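Local coordinates for protein ferulic acid decarboxylase 1 (PDB 4ZAD) that binds prenylated FMN and probably catalyses the reversible decarboxylation of ferulic, p-coumaric and cinnamic acids to the corresponding vinyl compounds, at residues 412-417 / 473-478; 215-220 / 262-267; 256-261 / 271-276. All coordinates share one frame; numbering follows the deposited sequence.

How the interactions relate
Interactions 2 and 3 form one cluster in the Rift-related domain, their centres about 7 Å apart, whereas interaction 1 lies in the C-terminal domain on the opposite side of the chain's centre, its nearest atoms about 29 to 30 Å from both. Along the chain the segments of interactions 2 and 3 alternate (215-220, 256-261, 262-267, 271-276), and both close before interaction 1 opens. Strands 214-220 and 270-277 are neighbours in one antiparallel sheet. Interactions 2 and 3 thus join the small sheet and its loop to this large sheet, near a residue that binds the cofactor, while interaction 1 pairs strands in the mixed sheet of the other domain, away from the annotated sites.

Interaction 1: 412-417 / 473-478; sequences EIILVG and TTCIFP
Strands 412-417 and 473-475 run parallel, Ile414 beside Thr473 and Leu415 beside Thr474, and their short axes approach to 4.6 Å and are inclined at 18°. Thr473 N donates to Ile413 O at 2.6 Å. Leu415 then bonds on either side of Thr474, its N reaching Thr473 O (2.9 Å) and its O accepting from Cys475 N (2.6 Å), the last bond more bent, at 149°. Glu412 holds CG anti to its backbone N (chi1 -179°) and bends at the next torsion, which brings OE2 to Thr473 OG1, a short 2.5 Å hydrogen bond. The hydroxyl meets the anti side of the carboxylate, well out of its plane, and Tyr432 OH grips the same oxygen. On the Ile414 face, Ile414 CG2 touches Cys475 SG at 4.0 Å; on the Leu415 face, Ile476 CD1 lies 4.0 Å from Leu415 CB. In the C-terminal domain's mixed sheet, 412-417 runs between strands 369-374 and 470-475. Helix 386-399 covers the face of Leu415 and Thr474, while the loop residues Arg435 and His436 meet Cys475 and Thr473 on the other, and Pro438 of the second subunit packs on Glu412.

Interaction 2: 215-220 / 262-267; sequences PFALCF and LEVPAD
Leu262 sets its CG anti to the carbonyl carbon (chi1 -59°) and continues extended through chi2 (168°), so that CD1 is driven tip-first against the backbone of Pro215, Phe216 and Ala217. Val264 likewise turns CG1 anti to its carbonyl carbon, beside the backbone N, and thereby aims this methyl between Ala217 and Cys219, whose SG meets it. The first of these contacts is side chain to main chain: Leu262 CD1 lies 3.3 Å from Phe216 C and 3.4 Å from Ala217 N, with the ring of Pro215 at its flank, CB to CD1 4.0 Å. The second is a small apolar cluster. Val264 CG1 comes to 3.4 Å from Ala217 CB, a close methyl-to-methyl approach, and to 3.6 Å from Cys219 SG. Cys219 SG also lies 4.1 Å from CD of the Pro265 ring.

The strands run in nearly the same direction, 5° apart, but their axes stay 8.3 Å from each other. That separation is too wide for backbone pairing and fits two layers meeting through their side chains, with Pro215, Ala217 and Cys219 lining one face of their strand. Pro265 comes within about 4 Å, side chain to side chain, of Trp175, a prenylated-FMN-binding residue, so the contact adjoins a cofactor-binding residue without touching the cofactor. The bonds of the backbone are made elsewhere: strand 214-220 sits in the antiparallel sheet of the Rift-related domain between 162-166 and 270-277, and 263-265 is an outer strand of a small sheet beside 253-256. Val271 of strand 270-277 extends the apolar patch onto Ala217 and Val264, and Pro265 reaches Met162 of strand 162-166.

Interaction 3: 256-261 / 271-276; sequences KCETND and VFEGYL
Hydrogen bonds from Glu258 and Thr259 to the carboxylate of Glu273 carry this contact. The acid reaches out of its strand as a straight rod, with CG anti to the carbonyl carbon and chi2 at 177°, and presents both oxygens to the turn of the loop. Glu258 N donates to Glu273 OE2 at 2.9 Å and Thr259 N to Glu273 OE1 at 2.8 Å, so two consecutive amides take one oxygen each; both approach on the syn side, the first 20° and the second 16° out of the carboxylate plane. Thr259 adds its hydroxyl, OG1 to Glu273 OE1 at 2.7 Å, arriving nearly along the C-O direction. OE1 therefore accepts two bonds, and the three donors together fix the rotation of the carboxylate and would be expected to stabilise its charged form.

Van der Waals contacts flank the extended chain of Glu273. Cys257 CB lies 3.3 Å from Glu273 OE2, and its sulfur runs alongside, SG to Glu273 CG 3.9 Å. Asn260 crosses the stem, with ND2 4.1 Å from Glu273 CB.

Within the loop, Lys256 NZ folds back to Cys257 O at 2.7 Å, and Asn260 OD1 accepts from Leu262 N in an Asx turn. A weak bond from Asn260 ND2 to Phe216 O links the loop to strand 214-220. The side chain of Glu258 points elsewhere, to a salt bridge with Lys129, whose amine also bonds Lys256 O.

The loop links the antiparallel strands 253-256 and 263-265 of the small sheet, and Glu273 ties it to strand 270-277, itself held between strands 214-220 and 300-312 of the large one. Cys257 reaches Ala217 and Val264, and Glu258 rests on His309 of strand 300-312.

Interaction 1: 412-417 / 473-478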
ATOM      1  N   GLU A 412      -1.345  -5.823  14.064  1.00 23.20           N
ATOM      2  CA  GLU A 412       0.059  -5.590  13.790  1.00 23.05           C
ATOM      3  C   GLU A 412       0.387  -4.142  14.124  1.00 22.90           C
ATOM      4  O   GLU A 412      -0.318  -3.220  13.716  1.00 23.46           O
ATOM      5  CB  GLU A 412       0.369  -5.920  12.337  1.00 23.50           C
ATOM      6  CG  GLU A 412       1.826  -5.725  11.958  1.00 24.16           C
ATOM      7  CD  GLU A 412       2.327  -6.697  10.907  1.00 22.57           C
ATOM      8  OE1 GLU A 412       1.525  -7.491  10.374  1.00 26.08           O
ATOM      9  OE2 GLU A 412       3.534  -6.667  10.625  1.00 20.61           O
ATOM     10  N   ILE A 413       1.423  -3.951  14.928  1.00 22.07           N
ATOM     11  CA  ILE A 413       1.813  -2.628  15.378  1.00 21.46           C
ATOM     12  C   ILE A 413       3.142  -2.412  14.697  1.00 21.14           C
ATOM     13  O   ILE A 413       3.959  -3.331  14.658  1.00 20.78           O
ATOM     14  CB  ILE A 413       2.022  -2.540  16.875  1.00 21.35           C
ATOM     15  CG1 ILE A 413       0.835  -3.156  17.638  1.00 21.70           C
ATOM     16  CG2 ILE A 413       2.286  -1.076  17.271  1.00 20.87           C
ATOM     17  CD1 ILE A 413      -0.523  -2.445  17.435  1.00 23.59           C
ATOM     18  N   ILE A 414       3.335  -1.220  14.139  1.00 19.88           N
ATOM     19  CA  ILE A 414       4.430  -0.977  13.248  1.00 19.18           C
ATOM     20  C   ILE A 414       5.251   0.174  13.762  1.00 19.54           C
ATOM     21  O   ILE A 414       4.796   1.277  13.809  1.00 20.05           O
ATOM     22  CB  ILE A 414       3.906  -0.663  11.898  1.00 18.83           C
ATOM     23  CG1 ILE A 414       3.262  -1.935  11.306  1.00 18.04           C
ATOM     24  CG2 ILE A 414       5.029  -0.173  11.022  1.00 17.58           C
ATOM     25  CD1 ILE A 414       2.724  -1.747   9.931  1.00 13.03           C
ATOM     26  N   LEU A 415       6.446  -0.094  14.244  1.00 20.21           N
ATOM     27  CA  LEU A 415       7.234   0.951  14.861  1.00 19.96           C
ATOM     28  C   LEU A 415       8.135   1.523  13.778  1.00 20.10           C
ATOM     29  O   LEU A 415       8.843   0.781  13.126  1.00 20.42           O
ATOM     30  CB  LEU A 415       8.035   0.390  16.006  1.00 19.58           C
ATOM     31  CG  LEU A 415       7.218  -0.334  17.098  1.00 20.51           C
ATOM     32  CD1 LEU A 415       8.201  -1.020  18.135  1.00 19.87           C
ATOM     33  CD2 LEU A 415       6.228   0.526  17.811  1.00 14.74           C
ATOM     34  N   VAL A 416       8.061   2.833  13.569  1.00 19.82           N
ATOM     35  CA  VAL A 416       8.837   3.482  12.555  1.00 20.15           C
ATOM     36  C   VAL A 416       9.435   4.794  13.065  1.00 20.78           C
ATOM     37  O   VAL A 416       8.899   5.422  13.968  1.00 20.35           O
ATOM     38  CB  VAL A 416       7.993   3.715  11.288  1.00 20.57           C
ATOM     39  CG1 VAL A 416       6.817   4.683  11.543  1.00 18.38           C
ATOM     40  CG2 VAL A 416       8.897   4.212  10.190  1.00 21.22           C
ATOM     41  N   GLY A 417      10.562   5.193  12.494  1.00 21.61           N
ATOM     42  CA  GLY A 417      11.221   6.436  12.874  1.00 22.12           C
ATOM     43  C   GLY A 417      10.520   7.635  12.284  1.00 23.07           C
ATOM     44  O   GLY A 417       9.612   7.501  11.460  1.00 23.91           O
ATOM     45  N   THR A 473       5.834  -5.096  14.864  1.00 21.80           N
ATOM     46  CA  THR A 473       6.854  -5.144  13.828  1.00 20.85           C
ATOM     47  C   THR A 473       7.700  -3.928  13.885  1.00 21.16           C
ATOM     48  O   THR A 473       7.189  -2.830  13.830  1.00 20.56           O
ATOM     49  CB  THR A 473       6.212  -5.219  12.450  1.00 20.56           C
ATOM     50  OG1 THR A 473       5.310  -6.323  12.409  1.00 20.31           O
ATOM     51  CG2 THR A 473       7.241  -5.416  11.406  1.00 19.67           C
ATOM     52  N   THR A 474       9.007  -4.085  14.004  1.00 22.31           N
ATOM     53  CA  THR A 474       9.844  -2.894  14.166  1.00 23.26           C
ATOM     54  C   THR A 474      10.540  -2.508  12.869  1.00 22.81           C
ATOM     55  O   THR A 474      11.280  -3.285  12.283  1.00 23.98           O
ATOM     56  CB  THR A 474      10.775  -2.947  15.426  1.00 24.20           C
ATOM     57  OG1 THR A 474      12.133  -2.562  15.088  1.00 27.29           O
ATOM     58  CG2 THR A 474      10.701  -4.293  16.118  1.00 25.92           C
ATOM     59  N   CYS A 475      10.243  -1.302  12.393  1.00 22.47           N
ATOM     60  CA  CYS A 475      10.780  -0.789  11.136  1.00 21.37           C
ATOM     61  C   CYS A 475      11.705   0.375  11.459  1.00 22.24           C
ATOM     62  O   CYS A 475      11.517   1.436  10.936  1.00 23.13           O
ATOM     63  CB  CYS A 475       9.660  -0.352  10.225  1.00 21.43           C
ATOM     64  SG  CYS A 475       8.481  -1.687   9.715  1.00 19.42           S
ATOM     65  N   ILE A 476      12.714   0.134  12.319  1.00 22.44           N
ATOM     66  CA  ILE A 476      13.688   1.122  12.809  1.00 21.66           C
ATOM     67  C   ILE A 476      15.025   0.401  12.846  1.00 22.07           C
ATOM     68  O   ILE A 476      15.190  -0.633  13.477  1.00 21.44           O
ATOM     69  CB  ILE A 476      13.340   1.593  14.212  1.00 21.83           C
ATOM     70  CG1 ILE A 476      11.863   1.976  14.277  1.00 23.80           C
ATOM     71  CG2 ILE A 476      14.162   2.778  14.674  1.00 19.31           C
ATOM     72  CD1 ILE A 476      11.414   2.455  15.662  1.00 23.86           C
ATOM     73  N   PHE A 477      15.993   0.919  12.124  1.00 22.91           N
ATOM     74  CA  PHE A 477      17.244   0.192  11.954  1.00 23.07           C
ATOM     75  C   PHE A 477      18.015   0.036  13.259  1.00 23.19           C
ATOM     76  O   PHE A 477      17.996   0.920  14.092  1.00 22.47           O
ATOM     77  CB  PHE A 477      18.091   0.935  10.968  1.00 23.11           C
ATOM     78  CG  PHE A 477      17.486   1.034   9.598  1.00 23.80           C
ATOM     79  CD1 PHE A 477      17.203  -0.110   8.873  1.00 22.45           C
ATOM     80  CD2 PHE A 477      17.245   2.296   9.020  1.00 24.30           C
ATOM     81  CE1 PHE A 477      16.693   0.002   7.613  1.00 24.30           C
ATOM     82  CE2 PHE A 477      16.725   2.416   7.756  1.00 23.03           C
ATOM     83  CZ  PHE A 477      16.448   1.293   7.051  1.00 23.85           C
ATOM     84  N   PRO A 478      18.696  -1.088  13.451  1.00 24.52           N
ATOM     85  CA  PRO A 478      19.392  -1.260  14.724  1.00 25.91           C
ATOM     86  C   PRO A 478      20.118  -0.033  15.229  1.00 26.69           C
ATOM     87  O   PRO A 478      19.974   0.292  16.400  1.00 27.82           O
ATOM     88  CB  PRO A 478      20.380  -2.374  14.424  1.00 25.99           C
ATOM     89  CG  PRO A 478      19.633  -3.258  13.482  1.00 25.52           C
ATOM     90  CD  PRO A 478      18.767  -2.309  12.639  1.00 24.47           C
TER

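Interaction 2: 215-220 / 262-267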
ATOM      1  N   PRO A 215     -33.140  -1.831  30.039  1.00 29.93           N
ATOM      2  CA  PRO A 215     -33.593  -0.693  29.257  1.00 29.07           C
ATOM      3  C   PRO A 215     -32.561  -0.234  28.222  1.00 29.02           C
ATOM      4  O   PRO A 215     -31.351  -0.175  28.526  1.00 28.18           O
ATOM      5  CB  PRO A 215     -33.763   0.392  30.319  1.00 28.51           C
ATOM      6  CG  PRO A 215     -34.121  -0.328  31.510  1.00 28.87           C
ATOM      7  CD  PRO A 215     -33.269  -1.559  31.479  1.00 30.12           C
ATOM      8  N   PHE A 216     -33.063   0.100  27.030  1.00 28.39           N
ATOM      9  CA  PHE A 216     -32.258   0.662  25.974  1.00 27.92           C
ATOM     10  C   PHE A 216     -32.995   1.745  25.206  1.00 27.26           C
ATOM     11  O   PHE A 216     -34.208   1.737  25.129  1.00 26.72           O
ATOM     12  CB  PHE A 216     -31.776  -0.433  25.010  1.00 27.87           C
ATOM     13  CG  PHE A 216     -32.727  -0.732  23.892  1.00 27.75           C
ATOM     14  CD1 PHE A 216     -32.685  -0.008  22.716  1.00 28.32           C
ATOM     15  CD2 PHE A 216     -33.640  -1.756  24.000  1.00 28.44           C
ATOM     16  CE1 PHE A 216     -33.555  -0.296  21.664  1.00 28.43           C
ATOM     17  CE2 PHE A 216     -34.517  -2.041  22.966  1.00 28.15           C
ATOM     18  CZ  PHE A 216     -34.464  -1.323  21.794  1.00 28.00           C
ATOM     19  N   ALA A 217     -32.221   2.677  24.648  1.00 26.76           N
ATOM     20  CA  ALA A 217     -32.683   3.553  23.569  1.00 26.33           C
ATOM     21  C   ALA A 217     -31.706   3.372  22.417  1.00 26.00           C
ATOM     22  O   ALA A 217     -30.555   3.021  22.622  1.00 27.66           O
ATOM     23  CB  ALA A 217     -32.762   5.030  23.994  1.00 25.80           C
ATOM     24  N   LEU A 218     -32.201   3.545  21.213  1.00 25.35           N
ATOM     25  CA  LEU A 218     -31.442   3.411  20.020  1.00 24.93           C
ATOM     26  C   LEU A 218     -31.794   4.654  19.239  1.00 24.56           C
ATOM     27  O   LEU A 218     -32.941   4.818  18.859  1.00 24.23           O
ATOM     28  CB  LEU A 218     -31.865   2.162  19.243  1.00 25.15           C
ATOM     29  CG  LEU A 218     -31.300   2.112  17.797  1.00 25.83           C
ATOM     30  CD1 LEU A 218     -29.709   2.081  17.808  1.00 25.83           C
ATOM     31  CD2 LEU A 218     -31.874   0.970  16.987  1.00 24.75           C
ATOM     32  N   CYS A 219     -30.809   5.522  19.006  1.00 24.58           N
ATOM     33  CA  CYS A 219     -31.051   6.908  18.575  1.00 24.44           C
ATOM     34  C   CYS A 219     -30.461   7.133  17.209  1.00 24.65           C
ATOM     35  O   CYS A 219     -29.286   6.865  17.001  1.00 25.93           O
ATOM     36  CB  CYS A 219     -30.448   7.882  19.585  1.00 24.05           C
ATOM     37  SG  CYS A 219     -31.006   7.632  21.337  1.00 24.55           S
ATOM     38  N   PHE A 220     -31.261   7.610  16.262  1.00 24.95           N
ATOM     39  CA  PHE A 220     -30.750   7.862  14.880  1.00 24.71           C
ATOM     40  C   PHE A 220     -30.685   9.351  14.603  1.00 24.34           C
ATOM     41  O   PHE A 220     -31.559  10.110  15.045  1.00 24.03           O
ATOM     42  CB  PHE A 220     -31.630   7.183  13.833  1.00 24.60           C
ATOM     43  CG  PHE A 220     -31.716   5.709  14.001  1.00 24.40           C
ATOM     44  CD1 PHE A 220     -30.704   4.898  13.564  1.00 26.04           C
ATOM     45  CD2 PHE A 220     -32.794   5.135  14.610  1.00 25.71           C
ATOM     46  CE1 PHE A 220     -30.765   3.542  13.751  1.00 25.54           C
ATOM     47  CE2 PHE A 220     -32.860   3.780  14.799  1.00 25.07           C
ATOM     48  CZ  PHE A 220     -31.852   2.988  14.367  1.00 25.33           C
ATOM     49  N   LEU A 262     -34.195   6.313  30.658  1.00 33.63           N
ATOM     50  CA  LEU A 262     -32.981   6.708  29.953  1.00 33.09           C
ATOM     51  C   LEU A 262     -33.175   8.111  29.345  1.00 32.76           C
ATOM     52  O   LEU A 262     -34.290   8.522  28.992  1.00 32.36           O
ATOM     53  CB  LEU A 262     -32.594   5.699  28.865  1.00 33.16           C
ATOM     54  CG  LEU A 262     -32.319   4.226  29.245  1.00 32.88           C
ATOM     55  CD1 LEU A 262     -32.233   3.264  27.998  1.00 32.54           C
ATOM     56  CD2 LEU A 262     -31.082   4.110  30.069  1.00 30.21           C
ATOM     57  N   GLU A 263     -32.065   8.838  29.241  1.00 32.14           N
ATOM     58  CA  GLU A 263     -32.019  10.149  28.597  1.00 31.58           C
ATOM     59  C   GLU A 263     -31.368  10.032  27.252  1.00 30.22           C
ATOM     60  O   GLU A 263     -30.304   9.459  27.121  1.00 30.94           O
ATOM     61  CB  GLU A 263     -31.195  11.128  29.429  1.00 31.92           C
ATOM     62  CG  GLU A 263     -31.932  11.561  30.658  1.00 33.09           C
ATOM     63  CD  GLU A 263     -31.082  12.343  31.620  1.00 33.91           C
ATOM     64  OE1 GLU A 263     -29.818  12.307  31.490  1.00 35.75           O
ATOM     65  OE2 GLU A 263     -31.708  12.978  32.513  1.00 33.77           O
ATOM     66  N   VAL A 264     -31.981  10.645  26.267  1.00 29.11           N
ATOM     67  CA  VAL A 264     -31.460  10.621  24.931  1.00 27.91           C
ATOM     68  C   VAL A 264     -31.349  12.046  24.405  1.00 26.96           C
ATOM     69  O   VAL A 264     -31.974  12.935  24.938  1.00 25.89           O
ATOM     70  CB  VAL A 264     -32.374   9.785  24.078  1.00 28.47           C
ATOM     71  CG1 VAL A 264     -32.396   8.352  24.630  1.00 27.75           C
ATOM     72  CG2 VAL A 264     -33.778  10.396  24.032  1.00 27.76           C
ATOM     73  N   PRO A 265     -30.513  12.276  23.380  1.00 26.87           N
ATOM     74  CA  PRO A 265     -30.331  13.661  22.943  1.00 26.34           C
ATOM     75  C   PRO A 265     -31.621  14.304  22.426  1.00 26.36           C
ATOM     76  O   PRO A 265     -32.374  13.677  21.691  1.00 26.17           O
ATOM     77  CB  PRO A 265     -29.298  13.556  21.815  1.00 26.73           C
ATOM     78  CG  PRO A 265     -28.677  12.193  21.910  1.00 26.53           C
ATOM     79  CD  PRO A 265     -29.681  11.319  22.613  1.00 26.75           C
ATOM     80  N   ALA A 266     -31.864  15.553  22.820  1.00 26.63           N
ATOM     81  CA  ALA A 266     -32.988  16.348  22.309  1.00 27.15           C
ATOM     82  C   ALA A 266     -33.097  16.322  20.796  1.00 27.74           C
ATOM     83  O   ALA A 266     -34.192  16.208  20.266  1.00 27.99           O
ATOM     84  CB  ALA A 266     -32.879  17.792  22.789  1.00 27.11           C
ATOM     85  N   ASP A 267     -31.968  16.422  20.105  1.00 28.97           N
ATOM     86  CA  ASP A 267     -31.957  16.460  18.634  1.00 30.61           C
ATOM     87  C   ASP A 267     -31.554  15.114  18.056  1.00 30.61           C
ATOM     88  O   ASP A 267     -30.365  14.824  17.840  1.00 31.00           O
ATOM     89  CB  ASP A 267     -31.014  17.556  18.104  1.00 31.21           C
ATOM     90  CG  ASP A 267     -31.432  18.956  18.546  1.00 33.45           C
ATOM     91  OD1 ASP A 267     -32.385  19.500  17.936  1.00 35.99           O
ATOM     92  OD2 ASP A 267     -30.800  19.497  19.494  1.00 35.89           O
TER

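Interaction 3: 256-261 / 271-276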
ATOM      1  N   LYS A 256     -35.793  12.839  28.536  1.00 27.33           N
ATOM      2  CA  LYS A 256     -36.145  11.513  29.019  1.00 28.09           C
ATOM      3  C   LYS A 256     -36.974  10.724  28.003  1.00 28.70           C
ATOM      4  O   LYS A 256     -37.847  11.258  27.333  1.00 28.21           O
ATOM      5  CB  LYS A 256     -36.913  11.645  30.327  1.00 28.25           C
ATOM      6  CG  LYS A 256     -37.061  10.357  31.129  1.00 29.67           C
ATOM      7  CD  LYS A 256     -38.131  10.519  32.241  1.00 32.55           C
ATOM      8  CE  LYS A 256     -39.107   9.285  32.370  1.00 33.30           C
ATOM      9  NZ  LYS A 256     -39.985   9.048  31.215  1.00 32.84           N
ATOM     10  N   CYS A 257     -36.713   9.432  27.888  1.00 29.83           N
ATOM     11  CA  CYS A 257     -37.576   8.586  27.045  1.00 30.95           C
ATOM     12  C   CYS A 257     -39.061   8.630  27.470  1.00 31.82           C
ATOM     13  O   CYS A 257     -39.379   9.018  28.594  1.00 32.15           O
ATOM     14  CB  CYS A 257     -37.072   7.144  27.048  1.00 30.48           C
ATOM     15  SG  CYS A 257     -35.542   6.931  26.150  1.00 31.00           S
ATOM     16  N   GLU A 258     -39.963   8.206  26.581  1.00 33.01           N
ATOM     17  CA  GLU A 258     -41.355   7.962  26.977  1.00 33.36           C
ATOM     18  C   GLU A 258     -41.597   6.764  27.874  1.00 33.89           C
ATOM     19  O   GLU A 258     -42.439   6.853  28.761  1.00 35.06           O
ATOM     20  CB  GLU A 258     -42.263   7.819  25.783  1.00 33.51           C
ATOM     21  CG  GLU A 258     -42.417   9.081  24.971  1.00 35.05           C
ATOM     22  CD  GLU A 258     -42.858  10.332  25.758  1.00 36.55           C
ATOM     23  OE1 GLU A 258     -43.860  10.300  26.538  1.00 36.95           O
ATOM     24  OE2 GLU A 258     -42.198  11.365  25.539  1.00 35.52           O
ATOM     25  N   THR A 259     -40.897   5.654  27.666  1.00 34.28           N
ATOM     26  CA  THR A 259     -41.226   4.379  28.357  1.00 33.97           C
ATOM     27  C   THR A 259     -40.110   3.769  29.198  1.00 34.07           C
ATOM     28  O   THR A 259     -40.292   2.666  29.728  1.00 33.67           O
ATOM     29  CB  THR A 259     -41.610   3.269  27.339  1.00 34.60           C
ATOM     30  OG1 THR A 259     -40.443   2.908  26.578  1.00 33.31           O
ATOM     31  CG2 THR A 259     -42.761   3.720  26.410  1.00 32.82           C
ATOM     32  N   ASN A 260     -38.946   4.424  29.276  1.00 33.93           N
ATOM     33  CA  ASN A 260     -38.001   4.144  30.353  1.00 33.86           C
ATOM     34  C   ASN A 260     -37.417   5.454  30.831  1.00 34.34           C
ATOM     35  O   ASN A 260     -37.840   6.489  30.331  1.00 35.26           O
ATOM     36  CB  ASN A 260     -36.946   3.085  29.983  1.00 33.83           C
ATOM     37  CG  ASN A 260     -36.143   3.430  28.740  1.00 34.32           C
ATOM     38  OD1 ASN A 260     -35.302   4.351  28.758  1.00 33.47           O
ATOM     39  ND2 ASN A 260     -36.366   2.657  27.653  1.00 29.45           N
ATOM     40  N   ASP A 261     -36.518   5.415  31.828  1.00 34.60           N
ATOM     41  CA  ASP A 261     -35.897   6.619  32.407  1.00 34.90           C
ATOM     42  C   ASP A 261     -34.514   6.907  31.801  1.00 34.18           C
ATOM     43  O   ASP A 261     -33.731   7.657  32.370  1.00 33.79           O
ATOM     44  CB  ASP A 261     -35.736   6.504  33.943  1.00 35.65           C
ATOM     45  CG  ASP A 261     -37.080   6.335  34.709  1.00 38.33           C
ATOM     46  OD1 ASP A 261     -38.152   6.778  34.236  1.00 39.35           O
ATOM     47  OD2 ASP A 261     -37.033   5.748  35.825  1.00 42.24           O
ATOM     48  N   VAL A 271     -35.907   7.922  17.759  1.00 29.40           N
ATOM     49  CA  VAL A 271     -35.490   7.196  18.946  1.00 28.68           C
ATOM     50  C   VAL A 271     -36.346   5.958  19.081  1.00 28.14           C
ATOM     51  O   VAL A 271     -37.546   6.016  18.931  1.00 28.89           O
ATOM     52  CB  VAL A 271     -35.584   8.055  20.251  1.00 28.85           C
ATOM     53  CG1 VAL A 271     -35.226   7.209  21.479  1.00 26.77           C
ATOM     54  CG2 VAL A 271     -34.658   9.272  20.166  1.00 27.28           C
ATOM     55  N   PHE A 272     -35.701   4.830  19.327  1.00 27.70           N
ATOM     56  CA  PHE A 272     -36.349   3.547  19.495  1.00 27.21           C
ATOM     57  C   PHE A 272     -36.122   3.219  20.974  1.00 27.37           C
ATOM     58  O   PHE A 272     -35.012   3.375  21.460  1.00 26.63           O
ATOM     59  CB  PHE A 272     -35.632   2.488  18.657  1.00 27.26           C
ATOM     60  CG  PHE A 272     -35.981   2.472  17.180  1.00 27.81           C
ATOM     61  CD1 PHE A 272     -36.517   3.567  16.518  1.00 29.65           C
ATOM     62  CD2 PHE A 272     -35.714   1.349  16.434  1.00 29.31           C
ATOM     63  CE1 PHE A 272     -36.819   3.520  15.154  1.00 28.65           C
ATOM     64  CE2 PHE A 272     -36.014   1.308  15.043  1.00 30.08           C
ATOM     65  CZ  PHE A 272     -36.564   2.394  14.427  1.00 28.71           C
ATOM     66  N   GLU A 273     -37.153   2.776  21.686  1.00 27.26           N
ATOM     67  CA  GLU A 273     -37.037   2.451  23.113  1.00 27.15           C
ATOM     68  C   GLU A 273     -37.450   1.037  23.356  1.00 26.74           C
ATOM     69  O   GLU A 273     -38.450   0.617  22.799  1.00 26.46           O
ATOM     70  CB  GLU A 273     -37.973   3.337  23.946  1.00 26.97           C
ATOM     71  CG  GLU A 273     -37.808   4.839  23.692  1.00 27.92           C
ATOM     72  CD  GLU A 273     -38.796   5.652  24.484  1.00 30.81           C
ATOM     73  OE1 GLU A 273     -39.532   5.068  25.310  1.00 32.56           O
ATOM     74  OE2 GLU A 273     -38.829   6.882  24.308  1.00 33.01           O
ATOM     75  N   GLY A 274     -36.741   0.306  24.216  1.00 26.43           N
ATOM     76  CA  GLY A 274     -37.220  -1.039  24.578  1.00 26.44           C
ATOM     77  C   GLY A 274     -36.479  -1.790  25.671  1.00 26.19           C
ATOM     78  O   GLY A 274     -36.056  -1.204  26.628  1.00 26.27           O
ATOM     79  N   TYR A 275     -36.358  -3.102  25.521  1.00 26.57           N
ATOM     80  CA  TYR A 275     -35.617  -3.948  26.449  1.00 27.12           C
ATOM     81  C   TYR A 275     -34.661  -4.825  25.675  1.00 26.74           C
ATOM     82  O   TYR A 275     -35.086  -5.598  24.792  1.00 26.43           O
ATOM     83  CB  TYR A 275     -36.564  -4.854  27.253  1.00 27.15           C
ATOM     84  CG  TYR A 275     -37.367  -4.137  28.307  1.00 29.87           C
ATOM     85  CD1 TYR A 275     -36.742  -3.509  29.400  1.00 32.39           C
ATOM     86  CD2 TYR A 275     -38.758  -4.063  28.218  1.00 32.12           C
ATOM     87  CE1 TYR A 275     -37.502  -2.827  30.376  1.00 33.26           C
ATOM     88  CE2 TYR A 275     -39.510  -3.390  29.177  1.00 32.25           C
ATOM     89  CZ  TYR A 275     -38.884  -2.785  30.244  1.00 34.34           C
ATOM     90  OH  TYR A 275     -39.655  -2.147  31.188  1.00 40.05           O
ATOM     91  N   LEU A 276     -33.378  -4.718  26.000  1.00 26.35           N
ATOM     92  CA  LEU A 276     -32.386  -5.685  25.502  1.00 26.25           C
ATOM     93  C   LEU A 276     -32.576  -6.957  26.316  1.00 27.13           C
ATOM     94  O   LEU A 276     -32.545  -6.929  27.558  1.00 26.04           O
ATOM     95  CB  LEU A 276     -30.930  -5.172  25.625  1.00 25.65           C
ATOM     96  CG  LEU A 276     -29.855  -6.260  25.453  1.00 25.17           C
ATOM     97  CD1 LEU A 276     -30.010  -6.989  24.072  1.00 23.25           C
ATOM     98  CD2 LEU A 276     -28.435  -5.778  25.662  1.00 20.56           C
TER